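GTN Reductase (Agrobacterium tumefaciens, PDB 5N6G) probably reduces activated carbon–carbon double bonds, as an FMN-dependent ene-reductase of the Old Yellow Enzyme family, and binds 2-phenylacrylic acid. Local coordinates at residues Gly79-Lys82 / Ile83-Val87. Residues are numbered along the deposited sequence; the frame is centred on the assembly and turned at random.
Sequences GWKK and ITDGV
Trp80 and Ile83, one helical turn apart, illustrate how an amphipathic helix sorts its contacts by face. Their side chains run side by side in the same direction, and the end of the isoleucine, CD1, meets the benzo part of the indole obliquely, 3.6 Å from Trp80 CE3. In both residues the first branch atom, CG or CG1, lies opposite the carbonyl carbon (chi1 -80° and -70°), which, with the i to i+3 spacing, lets the two groups run the same way.

Backbone bonds of the i to i+4 kind hold this turn. Thr84 N to Trp80 O is short and nearly straight (2.8 Å), Asp85 N reaches Lys81 O and Gly86 N reaches Lys82 O, whereas Ile83 N to Gly79 O is weak at 3.5 Å.

On a more open face, Lys81 and Asp85 form a long i to i+4 salt bridge, with NZ 3.7 Å from OD1. The lysine chain bends at chi2 (66°) and crosses the aspartate at a slant, bringing Lys81 CE to 3.4 Å from Asp85 OD1.

Helix 74-89 links strands 50-57 and 94-99 in a beta-alpha-beta unit of the TIM barrel. Trp80 rests on strand 50-57, meets Phe172 edge-to-face and hydrogen-bonds through NE1 to Gly70 O; Thr84 OG1 is hydrogen-bonded to Ala170 O. Ile83 touches both helix 36-43 and Ile94 of strand 94-99.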
# COMPACT_ATOMS: atom_id res chain seq x y z
N GLY A 79 -2.78 -12.82 15.19
CA GLY A 79 -2.42 -13.48 13.95
C GLY A 79 -1.26 -12.82 13.25
O GLY A 79 -0.38 -13.48 12.70
N TRP A 80 -1.24 -11.48 13.23
CA TRP A 80 -0.10 -10.79 12.66
C TRP A 80 1.18 -11.02 13.45
O TRP A 80 2.29 -11.05 12.87
CB TRP A 80 -0.38 -9.30 12.58
CG TRP A 80 -1.23 -8.87 11.43
CD1 TRP A 80 -2.41 -8.18 11.51
CD2 TRP A 80 -0.95 -9.03 10.02
NE1 TRP A 80 -2.88 -7.91 10.25
CE2 TRP A 80 -2.02 -8.42 9.32
CE3 TRP A 80 0.08 -9.62 9.30
CZ2 TRP A 80 -2.08 -8.39 7.93
CZ3 TRP A 80 0.00 -9.60 7.89
CH2 TRP A 80 -1.07 -8.98 7.24
N LYS A 81 1.08 -11.15 14.78
CA LYS A 81 2.28 -11.38 15.58
C LYS A 81 2.95 -12.69 15.18
O LYS A 81 4.18 -12.77 15.15
CB LYS A 81 1.92 -11.37 17.07
CG LYS A 81 3.10 -11.51 18.01
CD LYS A 81 4.02 -10.29 17.93
CE LYS A 81 5.13 -10.36 18.98
NZ LYS A 81 6.03 -9.17 18.90
N LYS A 82 2.18 -13.72 14.86
CA LYS A 82 2.79 -14.96 14.38
C LYS A 82 3.57 -14.72 13.09
O LYS A 82 4.65 -15.28 12.89
CB LYS A 82 1.72 -16.02 14.18
CG LYS A 82 2.27 -17.39 13.83
CD LYS A 82 1.15 -18.36 13.46
CE LYS A 82 1.63 -19.80 13.49
NZ LYS A 82 1.09 -20.54 14.68
N ILE A 83 3.02 -13.88 12.20
CA ILE A 83 3.64 -13.58 10.92
C ILE A 83 4.93 -12.78 11.11
O ILE A 83 5.97 -13.11 10.54
CB ILE A 83 2.65 -12.84 10.01
CG1 ILE A 83 1.55 -13.82 9.58
CG2 ILE A 83 3.37 -12.21 8.81
CD1 ILE A 83 0.41 -13.19 8.90
N THR A 84 4.88 -11.69 11.90
CA THR A 84 6.08 -10.87 12.06
C THR A 84 7.16 -11.64 12.81
O THR A 84 8.35 -11.55 12.46
CB THR A 84 5.77 -9.55 12.77
OG1 THR A 84 5.38 -9.79 14.13
CG2 THR A 84 4.67 -8.79 12.06
N ASP A 85 6.79 -12.43 13.82
CA ASP A 85 7.79 -13.28 14.47
C ASP A 85 8.45 -14.22 13.47
O ASP A 85 9.67 -14.42 13.49
CB ASP A 85 7.14 -14.08 15.59
CG ASP A 85 6.84 -13.25 16.84
OD1 ASP A 85 7.29 -12.08 16.93
OD2 ASP A 85 6.16 -13.81 17.74
N GLY A 86 7.65 -14.85 12.59
CA GLY A 86 8.22 -15.79 11.64
C GLY A 86 9.14 -15.12 10.65
O GLY A 86 10.22 -15.63 10.33
N VAL A 87 8.73 -13.96 10.13
CA VAL A 87 9.56 -13.22 9.20
C VAL A 87 10.85 -12.80 9.89
O VAL A 87 11.95 -12.92 9.33
CB VAL A 87 8.79 -12.01 8.66
CG1 VAL A 87 9.73 -11.04 7.92
CG2 VAL A 87 7.62 -12.46 7.78